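Long-range contacts in UDP-N-acetylglucosamine pyrophosphorylase (PDB 3OC9), which probably catalyses the formation of UDP-N-acetylglucosamine and diphosphate from UTP and N-acetyl-alpha-D-glucosamine 1-phosphate: residues T36-P41 and I94-M99; Q70-R75 and C191-P196; H126-G131 and G158-A163; S181-V186 and N264-S269. All coordinates share one frame; numbering follows the deposited sequence. Where two conformers were deposited one is given.

Contact 1 of 4, residues T36-P41 and I94-M99; sequences TALITP and IHWFLM. Unlike the reference sequence in segment 36-41: Pro41 (reference Leu).
Leu38 and Trp96 lie side by side on one face of the central sheet, whose parallel strands belong to a Rossmann-like GT-A type fold. Segments 36-41 and 94-99 are joined by four backbone hydrogen bonds, from Leu38 N to His95 O through to Met99 N to Thr40 O. Water 1 bridges Thr36 O and His95 N at the N-terminal end.

Leu38 can be followed outward. Its CB is 4.2 Å from Trp96 CD1. CG, anti to the backbone N (chi1 -176°), stays 4.1 Å from the same Trp96 CD1. The branch then divides. Leu38 CD1 packs against Val182 O of the neighbouring strand 180-184. Leu38 CD2 goes over the indole, 3.9 Å from the centroid of the Trp96 five-membered ring, in a CH-pi contact.

Trp96 NE1 donates to Thr40 OG1 at 3.0 Å, with the hydroxyl in the ring plane and an angle of 168° at the hydrogen. On the other face of the sheet, Ala37 CB meets the edge of the Phe97 ring, 3.7 Å from CE2. The indole is thus held by a methyl over its face and a nearly straight bond at its edge, which satisfies its buried N-H and restrains its rotation.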
loop_
_atom_site.group_PDB
_atom_site.type_symbol
_atom_site.label_atom_id
_atom_site.label_comp_id
_atom_site.label_asym_id
_atom_site.label_seq_id
_atom_site.Cartn_x
_atom_site.Cartn_y
_atom_site.Cartn_z
ATOM N N THR A 36 11.670 -4.978 -12.147
ATOM C CA THR A 36 10.670 -4.675 -11.076
ATOM C C THR A 36 10.064 -3.256 -11.155
ATOM O O THR A 36 10.680 -2.348 -11.732
ATOM C CB THR A 36 11.253 -4.873 -9.623
ATOM O OG1 THR A 36 12.189 -3.821 -9.295
ATOM C CG2 THR A 36 11.904 -6.260 -9.451
ATOM N N ALA A 37 8.882 -3.068 -10.545
ATOM C CA ALA A 37 8.201 -1.752 -10.472
ATOM C C ALA A 37 7.341 -1.595 -9.210
ATOM O O ALA A 37 6.940 -2.613 -8.597
ATOM C CB ALA A 37 7.308 -1.528 -11.742
ATOM N N LEU A 38 7.035 -0.335 -8.852
ATOM C CA LEU A 38 6.094 0.012 -7.759
ATOM C C LEU A 38 4.798 0.635 -8.337
ATOM O O LEU A 38 4.876 1.433 -9.280
ATOM C CB LEU A 38 6.747 1.030 -6.776
ATOM C CG LEU A 38 5.925 1.414 -5.534
ATOM C CD1 LEU A 38 5.775 0.200 -4.562
ATOM C CD2 LEU A 38 6.493 2.623 -4.712
ATOM N N ILE A 39 3.631 0.265 -7.781
ATOM C CA ILE A 39 2.326 0.861 -8.178
ATOM C C ILE A 39 1.614 1.402 -6.927
ATOM O O ILE A 39 1.393 0.632 -5.990
ATOM C CB ILE A 39 1.377 -0.177 -8.879
ATOM C CG1 ILE A 39 2.013 -0.736 -10.184
ATOM C CG2 ILE A 39 -0.010 0.504 -9.169
ATOM C CD1 ILE A 39 1.261 -1.963 -10.809
ATOM N N THR A 40 1.278 2.706 -6.889
ATOM C CA THR A 40 0.486 3.251 -5.744
ATOM C C THR A 40 -0.598 4.264 -6.167
ATOM O O THR A 40 -0.502 4.863 -7.237
ATOM C CB THR A 40 1.369 3.928 -4.654
ATOM O OG1 THR A 40 2.040 5.041 -5.225
ATOM C CG2 THR A 40 2.436 2.958 -4.026
ATOM N N PRO A 41 -1.629 4.476 -5.322
ATOM C CA PRO A 41 -2.504 5.660 -5.554
ATOM C C PRO A 41 -1.970 6.944 -4.886
ATOM O O PRO A 41 -1.257 6.874 -3.871
ATOM C CB PRO A 41 -3.819 5.244 -4.911
ATOM C CG PRO A 41 -3.427 4.229 -3.807
ATOM C CD PRO A 41 -2.013 3.732 -4.102
ATOM N N ILE A 94 14.215 1.578 -10.600
ATOM C CA ILE A 94 12.839 1.083 -10.317
ATOM C C ILE A 94 11.774 2.098 -10.803
ATOM O O ILE A 94 11.638 3.162 -10.217
ATOM C CB ILE A 94 12.617 0.792 -8.778
ATOM C CG1 ILE A 94 13.638 -0.221 -8.245
ATOM C CG2 ILE A 94 11.149 0.289 -8.517
ATOM C CD1 ILE A 94 13.655 -0.307 -6.666
ATOM N N HIS A 95 11.022 1.772 -11.860
ATOM C CA HIS A 95 9.941 2.655 -12.355
ATOM C C HIS A 95 8.730 2.661 -11.370
ATOM O O HIS A 95 8.415 1.616 -10.783
ATOM C CB HIS A 95 9.530 2.249 -13.798
ATOM C CG HIS A 95 10.533 2.652 -14.853
ATOM N ND1 HIS A 95 10.557 3.914 -15.411
ATOM C CD2 HIS A 95 11.571 1.978 -15.408
ATOM C CE1 HIS A 95 11.554 3.996 -16.280
ATOM N NE2 HIS A 95 12.197 2.839 -16.288
ATOM N N TRP A 96 8.087 3.828 -11.191
ATOM C CA TRP A 96 6.990 4.056 -10.215
ATOM C C TRP A 96 5.762 4.625 -10.945
ATOM O O TRP A 96 5.838 5.723 -11.524
ATOM C CB TRP A 96 7.470 5.033 -9.107
ATOM C CG TRP A 96 6.487 5.375 -7.971
ATOM C CD1 TRP A 96 5.250 4.793 -7.711
ATOM C CD2 TRP A 96 6.681 6.363 -6.946
ATOM N NE1 TRP A 96 4.683 5.381 -6.584
ATOM C CE2 TRP A 96 5.535 6.340 -6.102
ATOM C CE3 TRP A 96 7.718 7.267 -6.657
ATOM C CZ2 TRP A 96 5.396 7.188 -4.985
ATOM C CZ3 TRP A 96 7.586 8.120 -5.532
ATOM C CH2 TRP A 96 6.430 8.061 -4.707
ATOM N N PHE A 97 4.651 3.871 -10.922
ATOM C CA PHE A 97 3.395 4.262 -11.605
ATOM C C PHE A 97 2.393 4.732 -10.523
ATOM O O PHE A 97 2.059 3.964 -9.603
ATOM C CB PHE A 97 2.865 3.065 -12.446
ATOM C CG PHE A 97 3.892 2.526 -13.431
ATOM C CD1 PHE A 97 4.130 3.189 -14.652
ATOM C CD2 PHE A 97 4.636 1.384 -13.137
ATOM C CE1 PHE A 97 5.111 2.726 -15.552
ATOM C CE2 PHE A 97 5.616 0.896 -14.036
ATOM C CZ PHE A 97 5.850 1.578 -15.254
ATOM N N LEU A 98 1.936 5.989 -10.642
ATOM C CA LEU A 98 1.090 6.618 -9.617
ATOM C C LEU A 98 -0.292 6.915 -10.172
ATOM O O LEU A 98 -0.442 7.753 -11.068
ATOM C CB LEU A 98 1.719 7.924 -9.106
ATOM C CG LEU A 98 2.980 7.820 -8.265
ATOM C CD1 LEU A 98 4.175 7.942 -9.180
ATOM C CD2 LEU A 98 2.991 8.928 -7.197
ATOM N N MET A 99 -1.305 6.222 -9.640
ATOM C CA MET A 99 -2.701 6.390 -10.139
ATOM C C MET A 99 -3.401 7.618 -9.545
ATOM O O MET A 99 -3.472 7.775 -8.316
ATOM C CB MET A 99 -3.548 5.122 -9.894
ATOM C CG MET A 99 -4.923 5.142 -10.603
ATOM S SD MET A 99 -5.816 3.540 -10.641
ATOM C CE MET A 99 -6.257 3.349 -8.932
HETATM O O HOH W 1 12.180 -0.840 -13.391
#

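Contact 2 of 4, residues Q70-R75 and C191-P196; sequences QMTSER and CKDVDP
Arg75 lays its aliphatic chain, not its guanidinium, against the carboxylate of Asp193. Asp193 OD2 is 3.5 Å from Arg75 CG and lies just as near CB and CD. The charged groups do not meet: Arg75 NE is 4.9 Å from Asp193 OD2, and the two planes are turned 64° apart.

The Arg75 chain bends at chi2 and chi3, and its end passes the carboxylate to reach the backbone of the loop. There Arg75 NH2 donates to Cys191 O at 2.9 Å. The oxygen lies in the guanidinium plane, but the donor stands 53° above the plane of the carbonyl. Phe381 adds a cation-pi contact to the same arginine.

Asp193 has other partners. Its OD1 is hydrogen-bonded to His184 NE2 and accepts from water 2, at 2.8 Å from Asp193 OD1. The same water is hydrogen-bonded to Thr72 OG1, and so links helix 68-87 to the loop. Thr72 CG2 touches the carboxylate, 3.9 Å from Asp193 OD2. Asp193 N donates to Cys191 SG at 3.5 Å, a bond inside the loop.

The contact joins the side of helix 68-87 to the loop between strand 180-184 and helix 196-204, whose N-cap is Asp195. Its chemistry is mixed. The guanidinium pairs with a backbone carbonyl and an aromatic ring rather than with Asp193, though the nearby carboxylate may still stabilise its charge. Asp193 OD1 is left to hold His184 and the bridging water.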
loop_
_atom_site.group_PDB
_atom_site.type_symbol
_atom_site.label_atom_id
_atom_site.label_comp_id
_atom_site.label_asym_id
_atom_site.label_seq_id
_atom_site.Cartn_x
_atom_site.Cartn_y
_atom_site.Cartn_z
ATOM N N GLN A 70 7.795 11.793 -0.032
ATOM C CA GLN A 70 9.259 11.840 0.205
ATOM C C GLN A 70 9.814 10.529 0.840
ATOM O O GLN A 70 10.896 10.076 0.441
ATOM C CB GLN A 70 9.687 13.079 1.041
ATOM C CG GLN A 70 11.234 13.150 1.295
ATOM C CD GLN A 70 11.716 14.484 1.914
ATOM O OE1 GLN A 70 10.928 15.409 2.158
ATOM N NE2 GLN A 70 13.030 14.580 2.153
ATOM N N MET A 71 9.099 9.955 1.822
ATOM C CA MET A 71 9.446 8.647 2.439
ATOM C C MET A 71 9.604 7.539 1.375
ATOM O O MET A 71 10.621 6.804 1.328
ATOM C CB MET A 71 8.360 8.188 3.437
ATOM C CG MET A 71 7.805 9.217 4.431
ATOM S SD MET A 71 8.327 8.987 6.135
ATOM C CE MET A 71 9.921 9.797 6.075
ATOM N N THR A 72 8.572 7.402 0.531
ATOM C CA THR A 72 8.585 6.420 -0.574
ATOM C C THR A 72 9.766 6.652 -1.544
ATOM O O THR A 72 10.473 5.704 -1.908
ATOM C CB THR A 72 7.207 6.375 -1.333
ATOM O OG1 THR A 72 6.140 6.202 -0.383
ATOM C CG2 THR A 72 7.170 5.225 -2.378
ATOM N N SER A 73 10.008 7.912 -1.942
ATOM C CA SER A 73 11.155 8.231 -2.810
ATOM C C SER A 73 12.492 7.740 -2.215
ATOM O O SER A 73 13.324 7.146 -2.923
ATOM C CB SER A 73 11.227 9.753 -3.112
ATOM O OG SER A 73 10.030 10.177 -3.786
ATOM N N GLU A 74 12.675 7.970 -0.916
ATOM C CA GLU A 74 13.934 7.619 -0.222
ATOM C C GLU A 74 14.145 6.092 -0.091
ATOM O O GLU A 74 15.277 5.588 -0.253
ATOM C CB GLU A 74 14.015 8.344 1.139
ATOM C CG GLU A 74 14.252 9.882 0.996
ATOM C CD GLU A 74 14.356 10.638 2.329
ATOM O OE1 GLU A 74 14.039 10.067 3.393
ATOM O OE2 GLU A 74 14.723 11.839 2.294
ATOM N N ARG A 75 13.061 5.354 0.165
ATOM C CA ARG A 75 13.132 3.891 0.176
ATOM C C ARG A 75 13.509 3.312 -1.213
ATOM O O ARG A 75 14.325 2.389 -1.290
ATOM C CB ARG A 75 11.829 3.287 0.753
ATOM C CG ARG A 75 11.825 1.748 0.857
ATOM C CD ARG A 75 11.007 1.253 2.066
ATOM N NE ARG A 75 11.776 1.337 3.293
ATOM C CZ ARG A 75 11.296 1.179 4.525
ATOM N NH1 ARG A 75 12.130 1.293 5.543
ATOM N NH2 ARG A 75 10.001 0.918 4.763
ATOM N N CYS A 191 5.396 0.367 5.098
ATOM C CA CYS A 191 5.492 -0.508 3.909
ATOM C C CYS A 191 6.919 -0.623 3.314
ATOM O O CYS A 191 7.618 0.401 3.139
ATOM C CB CYS A 191 4.473 -0.083 2.842
ATOM S SG CYS A 191 4.356 -1.199 1.400
ATOM N N LYS A 192 7.354 -1.853 3.011
ATOM C CA LYS A 192 8.698 -2.065 2.427
ATOM C C LYS A 192 8.783 -1.779 0.890
ATOM O O LYS A 192 9.846 -1.910 0.289
ATOM C CB LYS A 192 9.247 -3.482 2.763
ATOM C CG LYS A 192 9.668 -3.713 4.253
ATOM C CD LYS A 192 10.171 -5.185 4.424
ATOM C CE LYS A 192 10.703 -5.482 5.849
ATOM N NZ LYS A 192 11.224 -6.924 5.941
ATOM N N ASP A 193 7.673 -1.396 0.252
ATOM C CA ASP A 193 7.699 -1.053 -1.192
ATOM C C ASP A 193 8.133 -2.269 -2.026
ATOM O O ASP A 193 7.535 -3.341 -1.842
ATOM C CB ASP A 193 8.499 0.259 -1.449
ATOM C CG ASP A 193 7.850 1.486 -0.761
ATOM O OD1 ASP A 193 6.605 1.588 -0.765
ATOM O OD2 ASP A 193 8.562 2.361 -0.214
ATOM N N VAL A 194 9.144 -2.152 -2.901
ATOM C CA VAL A 194 9.590 -3.309 -3.731
ATOM C C VAL A 194 10.523 -4.238 -2.897
ATOM O O VAL A 194 11.755 -4.227 -3.047
ATOM C CB VAL A 194 10.205 -2.852 -5.119
ATOM C CG1 VAL A 194 10.565 -4.063 -6.027
ATOM C CG2 VAL A 194 9.245 -1.919 -5.869
ATOM N N ASP A 195 9.906 -5.037 -2.014
ATOM C CA ASP A 195 10.610 -5.841 -0.982
ATOM C C ASP A 195 11.397 -6.988 -1.653
ATOM O O ASP A 195 10.774 -7.887 -2.220
ATOM C CB ASP A 195 9.547 -6.401 0.010
ATOM C CG ASP A 195 10.137 -7.296 1.118
ATOM O OD1 ASP A 195 11.373 -7.367 1.238
ATOM O OD2 ASP A 195 9.351 -7.954 1.866
ATOM N N PRO A 196 12.758 -6.979 -1.589
ATOM C CA PRO A 196 13.510 -8.068 -2.268
ATOM C C PRO A 196 13.123 -9.485 -1.786
ATOM O O PRO A 196 13.163 -10.437 -2.599
ATOM C CB PRO A 196 14.995 -7.761 -1.948
ATOM C CG PRO A 196 15.023 -6.404 -1.359
ATOM C CD PRO A 196 13.633 -5.978 -0.957
HETATM O O HOH W 2 5.754 3.679 0.865
#

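Contact 3 of 4, residues H126-G131 and G158-A163; sequences HCFPQG and GGLFKA. With EDO (1,2-ethanediol), chain C.
This is an apolar strand-to-helix contact in the GT-A type alpha/beta fold. Strand 125-134, next to strand 95-100 in the central sheet, packs on helix 160-166. Phe128 carries it, with Leu160 and Ala163 on the helix.

The Phe128 ring meets the helix with its edge. Two methyl groups lie near the ring plane. Leu160 CD1 is 4.0 Å from Phe128 CZ, and Ala163 CB is 3.9 Å from Phe128 CE2. Ala163 CB also touches the backbone, 4.0 Å from Pro129 O. Consistent with the small side chain of Ala163, the chains come close here, with 5.5 Å between Gln130 CA and Ala163 CA.

Polar links lie around this packing. Asn167 ND2 bonds to both Pro129 O and Ala163 O, so one side chain ties the strand to the helix. Water 3 donates to Gly159 O at 3.0 Å and accepts a weak bond from Gly131 N. Gln130 NE2 is held by Asn155 OD1. The Gln130 amide also meets a 1,2-ethanediol, probably from the crystallisation liquor, whose O1 donates to Gln130 OE1 at 3.1 Å.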
loop_
_atom_site.group_PDB
_atom_site.type_symbol
_atom_site.label_atom_id
_atom_site.label_comp_id
_atom_site.label_asym_id
_atom_site.label_seq_id
_atom_site.Cartn_x
_atom_site.Cartn_y
_atom_site.Cartn_z
ATOM N N HIS A 126 5.775 8.198 -13.132
ATOM C CA HIS A 126 4.711 8.195 -14.167
ATOM C C HIS A 126 3.285 8.312 -13.589
ATOM O O HIS A 126 2.684 7.289 -13.197
ATOM C CB HIS A 126 4.799 6.920 -15.043
ATOM C CG HIS A 126 6.190 6.571 -15.488
ATOM N ND1 HIS A 126 6.735 7.040 -16.669
ATOM C CD2 HIS A 126 7.140 5.780 -14.923
ATOM C CE1 HIS A 126 7.965 6.570 -16.801
ATOM N NE2 HIS A 126 8.236 5.796 -15.758
ATOM N N CYS A 127 2.731 9.530 -13.583
ATOM C CA CYS A 127 1.337 9.747 -13.134
ATOM C C CYS A 127 0.352 9.418 -14.268
ATOM O O CYS A 127 0.566 9.836 -15.430
ATOM C CB CYS A 127 1.130 11.207 -12.645
ATOM S SG CYS A 127 2.045 11.712 -11.151
ATOM N N PHE A 128 -0.694 8.641 -13.957
ATOM C CA PHE A 128 -1.752 8.263 -14.952
ATOM C C PHE A 128 -3.192 8.346 -14.394
ATOM O O PHE A 128 -3.416 8.055 -13.223
ATOM C CB PHE A 128 -1.486 6.866 -15.548
ATOM C CG PHE A 128 -1.635 5.719 -14.558
ATOM C CD1 PHE A 128 -0.627 5.443 -13.595
ATOM C CD2 PHE A 128 -2.767 4.898 -14.593
ATOM C CE1 PHE A 128 -0.777 4.377 -12.676
ATOM C CE2 PHE A 128 -2.924 3.830 -13.691
ATOM C CZ PHE A 128 -1.922 3.563 -12.727
ATOM N N PRO A 129 -4.187 8.739 -15.237
ATOM C CA PRO A 129 -5.547 8.883 -14.675
ATOM C C PRO A 129 -6.436 7.631 -14.776
ATOM O O PRO A 129 -6.343 6.886 -15.758
ATOM C CB PRO A 129 -6.146 10.035 -15.507
ATOM C CG PRO A 129 -5.457 9.905 -16.868
ATOM C CD PRO A 129 -4.051 9.403 -16.554
ATOM N N GLN A 130 -7.276 7.411 -13.761
ATOM C CA GLN A 130 -8.377 6.413 -13.818
ATOM C C GLN A 130 -9.700 7.115 -14.181
ATOM O O GLN A 130 -9.795 8.355 -14.114
ATOM C CB GLN A 130 -8.510 5.635 -12.484
ATOM C CG GLN A 130 -8.996 6.504 -11.289
ATOM C CD GLN A 130 -9.119 5.762 -9.945
ATOM O OE1 GLN A 130 -8.521 6.178 -8.932
ATOM N NE2 GLN A 130 -9.923 4.699 -9.914
ATOM N N GLY A 131 -10.708 6.335 -14.569
ATOM C CA GLY A 131 -12.051 6.873 -14.877
ATOM C C GLY A 131 -12.780 7.455 -13.668
ATOM O O GLY A 131 -12.512 7.066 -12.532
ATOM N N GLY A 158 -10.522 -0.904 -8.072
ATOM C CA GLY A 158 -10.610 -1.913 -9.140
ATOM C C GLY A 158 -10.386 -1.342 -10.548
ATOM O O GLY A 158 -10.083 -2.078 -11.480
ATOM N N GLY A 159 -10.528 -0.026 -10.699
ATOM C CA GLY A 159 -10.238 0.640 -11.975
ATOM C C GLY A 159 -8.765 0.607 -12.406
ATOM O O GLY A 159 -8.434 0.974 -13.561
ATOM N N LEU A 160 -7.881 0.182 -11.491
ATOM C CA LEU A 160 -6.443 0.035 -11.786
ATOM C C LEU A 160 -6.146 -0.750 -13.067
ATOM O O LEU A 160 -5.367 -0.283 -13.919
ATOM C CB LEU A 160 -5.684 -0.613 -10.591
ATOM C CG LEU A 160 -4.188 -0.950 -10.785
ATOM C CD1 LEU A 160 -3.319 0.310 -10.967
ATOM C CD2 LEU A 160 -3.660 -1.739 -9.575
ATOM N N PHE A 161 -6.752 -1.934 -13.221
ATOM C CA PHE A 161 -6.302 -2.844 -14.290
ATOM C C PHE A 161 -6.596 -2.321 -15.718
ATOM O O PHE A 161 -5.687 -2.320 -16.567
ATOM C CB PHE A 161 -6.789 -4.292 -14.040
ATOM C CG PHE A 161 -6.434 -4.816 -12.646
ATOM C CD1 PHE A 161 -5.096 -5.112 -12.303
ATOM C CD2 PHE A 161 -7.425 -5.004 -11.697
ATOM C CE1 PHE A 161 -4.759 -5.576 -11.026
ATOM C CE2 PHE A 161 -7.103 -5.474 -10.396
ATOM C CZ PHE A 161 -5.758 -5.756 -10.066
ATOM N N LYS A 162 -7.817 -1.822 -15.958
ATOM C CA LYS A 162 -8.161 -1.196 -17.251
ATOM C C LYS A 162 -7.334 0.078 -17.509
ATOM O O LYS A 162 -6.875 0.327 -18.642
ATOM C CB LYS A 162 -9.672 -0.907 -17.324
ATOM C CG LYS A 162 -10.158 -0.320 -18.665
ATOM C CD LYS A 162 -9.928 -1.270 -19.826
ATOM C CE LYS A 162 -10.656 -0.786 -21.076
ATOM N NZ LYS A 162 -10.085 -1.352 -22.333
ATOM N N ALA A 163 -7.120 0.876 -16.459
ATOM C CA ALA A 163 -6.305 2.104 -16.568
ATOM C C ALA A 163 -4.846 1.862 -16.979
ATOM O O ALA A 163 -4.279 2.657 -17.756
ATOM C CB ALA A 163 -6.369 2.933 -15.267
HETATM C C1 EDO C . -11.076 5.008 -6.278
HETATM O O1 EDO C . -9.702 4.650 -6.518
HETATM C C2 EDO C . -11.326 5.484 -4.843
HETATM O O2 EDO C . -11.532 4.364 -3.963
HETATM O O HOH W 3 -10.178 3.054 -14.804
#

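Contact 4 of 4, residues S181-V186 and N264-S269; sequences SVAHNV and NGYSTS
The methyl of Ala183 meets the edge of the Tyr266 ring. Ala183 CB lies near the plane of the tyrosine ring, 3.9 Å from Tyr266 CE2. The ring starts from CG anti to the carbonyl carbon (chi1 -57°) and reaches diagonally across the sheet, since Tyr266 itself pairs with Ser181. Ser181, Ala183, Asn264 and Tyr266 all set out from the same face. Val182 points to the other face, where it is paired with Gly265.

The strands are antiparallel but strongly twisted, with 144° between their directions. Two hydrogen-bonded pairs flank the non-hydrogen-bonded pair of Val182 and Gly265. In one, Ser181 and Tyr266 exchange two backbone bonds. In the other, Ala183 N donates to Asn264 O at 2.9 Å, and Asn264 N returns a bond to Ala183 O. In the pair between them, Gly265 CA makes a CA-H...O contact with Ser181 O at 3.3 Å.

Waters extend the polar network at both ends. Water 4 is hydrogen-bonded to Ser181 OG at 2.9 Å, and it donates to Tyr266 O and Thr268 OG1. Water 5 donates to Ala183 O at 2.8 Å and accepts from Asn264 ND2, which is also bonded to His260.

The contact brings an antiparallel strand into the mixed GT-A type sheet. Its backbone bonds provide most of the polar grip, the two waters serve carbonyl oxygens that already accept a strand bond, and the apolar part is the single methyl-to-ring-edge touch.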
loop_
_atom_site.group_PDB
_atom_site.type_symbol
_atom_site.label_atom_id
_atom_site.label_comp_id
_atom_site.label_asym_id
_atom_site.label_seq_id
_atom_site.Cartn_x
_atom_site.Cartn_y
_atom_site.Cartn_z
ATOM N N SER A 181 5.476 -6.468 -10.268
ATOM C CA SER A 181 5.111 -5.144 -9.702
ATOM C C SER A 181 4.470 -5.322 -8.309
ATOM O O SER A 181 3.657 -6.243 -8.112
ATOM C CB SER A 181 4.128 -4.374 -10.629
ATOM O OG SER A 181 4.661 -4.134 -11.950
ATOM N N VAL A 182 4.847 -4.482 -7.342
ATOM C CA VAL A 182 4.171 -4.463 -6.011
ATOM C C VAL A 182 3.198 -3.278 -5.923
ATOM O O VAL A 182 3.621 -2.102 -6.086
ATOM C CB VAL A 182 5.185 -4.400 -4.822
ATOM C CG1 VAL A 182 4.459 -4.393 -3.479
ATOM C CG2 VAL A 182 6.180 -5.554 -4.879
ATOM N N ALA A 183 1.908 -3.583 -5.694
ATOM C CA ALA A 183 0.850 -2.563 -5.526
ATOM C C ALA A 183 0.406 -2.424 -4.062
ATOM O O ALA A 183 0.016 -3.421 -3.436
ATOM C CB ALA A 183 -0.385 -2.913 -6.421
ATOM N N HIS A 184 0.468 -1.211 -3.503
ATOM C CA HIS A 184 -0.007 -1.026 -2.120
ATOM C C HIS A 184 -0.753 0.286 -1.842
ATOM O O HIS A 184 -0.756 1.153 -2.693
ATOM C CB HIS A 184 1.143 -1.228 -1.133
ATOM C CG HIS A 184 2.189 -0.155 -1.139
ATOM N ND1 HIS A 184 2.012 1.070 -0.524
ATOM C CD2 HIS A 184 3.479 -0.182 -1.550
ATOM C CE1 HIS A 184 3.127 1.773 -0.613
ATOM N NE2 HIS A 184 4.038 1.030 -1.224
ATOM N N ASN A 185 -1.341 0.433 -0.645
ATOM C CA ASN A 185 -2.117 1.642 -0.287
ATOM C C ASN A 185 -1.225 2.729 0.316
ATOM O O ASN A 185 -0.185 2.424 0.903
ATOM C CB ASN A 185 -3.278 1.284 0.663
ATOM N N VAL A 186 -1.627 3.989 0.170
ATOM C CA VAL A 186 -0.812 5.143 0.587
ATOM C C VAL A 186 -0.733 5.360 2.131
ATOM O O VAL A 186 0.167 6.048 2.623
ATOM C CB VAL A 186 -1.301 6.437 -0.160
ATOM C CG1 VAL A 186 -2.607 6.969 0.421
ATOM C CG2 VAL A 186 -0.211 7.514 -0.168
ATOM N N ASN A 264 0.295 -6.326 -2.385
ATOM C CA ASN A 264 0.135 -7.482 -3.327
ATOM C C ASN A 264 1.099 -7.396 -4.512
ATOM O O ASN A 264 1.245 -6.322 -5.113
ATOM C CB ASN A 264 -1.339 -7.567 -3.841
ATOM C CG ASN A 264 -2.352 -7.782 -2.684
ATOM O OD1 ASN A 264 -2.292 -8.793 -1.984
ATOM N ND2 ASN A 264 -3.277 -6.825 -2.492
ATOM N N GLY A 265 1.774 -8.514 -4.822
ATOM C CA GLY A 265 2.654 -8.606 -6.004
ATOM C C GLY A 265 1.990 -9.325 -7.186
ATOM O O GLY A 265 1.296 -10.324 -6.987
ATOM N N TYR A 266 2.202 -8.803 -8.404
ATOM C CA TYR A 266 1.583 -9.335 -9.633
ATOM C C TYR A 266 2.612 -9.545 -10.757
ATOM O O TYR A 266 3.462 -8.664 -10.993
ATOM C CB TYR A 266 0.524 -8.355 -10.170
ATOM C CG TYR A 266 -0.621 -7.959 -9.247
ATOM C CD1 TYR A 266 -1.723 -8.812 -9.063
ATOM C CD2 TYR A 266 -0.641 -6.705 -8.621
ATOM C CE1 TYR A 266 -2.801 -8.439 -8.246
ATOM C CE2 TYR A 266 -1.732 -6.310 -7.800
ATOM C CZ TYR A 266 -2.794 -7.182 -7.610
ATOM O OH TYR A 266 -3.854 -6.791 -6.796
ATOM N N SER A 267 2.522 -10.673 -11.471
ATOM C CA SER A 267 3.329 -10.874 -12.705
ATOM C C SER A 267 2.734 -10.026 -13.840
ATOM O O SER A 267 1.531 -9.742 -13.830
ATOM C CB SER A 267 3.423 -12.377 -13.085
ATOM O OG SER A 267 2.185 -12.860 -13.631
ATOM N N THR A 268 3.566 -9.605 -14.803
ATOM C CA THR A 268 3.109 -8.758 -15.929
ATOM C C THR A 268 2.083 -9.524 -16.789
ATOM O O THR A 268 1.069 -8.952 -17.230
ATOM C CB THR A 268 4.325 -8.205 -16.752
ATOM O OG1 THR A 268 5.159 -7.411 -15.892
ATOM C CG2 THR A 268 3.855 -7.344 -17.929
ATOM N N SER A 269 2.331 -10.820 -16.993
ATOM C CA SER A 269 1.383 -11.680 -17.720
ATOM C C SER A 269 0.014 -11.711 -17.026
ATOM O O SER A 269 -1.038 -11.705 -17.704
ATOM C CB SER A 269 1.946 -13.099 -17.876
ATOM O OG SER A 269 1.048 -13.928 -18.597
HETATM O O HOH W 4 4.290 -6.700 -13.247
HETATM O O HOH W 5 -2.742 -3.802 -3.289
#

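How the contacts relate
Contacts 1, 3 and 4 share the central sheet, where strands 263-267, 180-184, 36-41, 95-100 and 125-134 follow one another. Contacts 1 and 4 are closest, with centres about 8 Å apart, and are probably joined by a backbone bond from Ile39 N to Val182 O at 2.9 Å. Contact 3 continues the sheet beyond contact 1, centres about 12 Å apart. Contact 2 covers the Leu38 and Trp96 face of contact 1, with Thr72 CG2 3.6 Å from Leu38 CD2. It also meets contact 4, where His184 NE2 is 2.7 Å from Asp193 OD1. The ethanediol at contact 3 lies about 4 Å from the Met99 side chain of contact 1, and may mark a pocket.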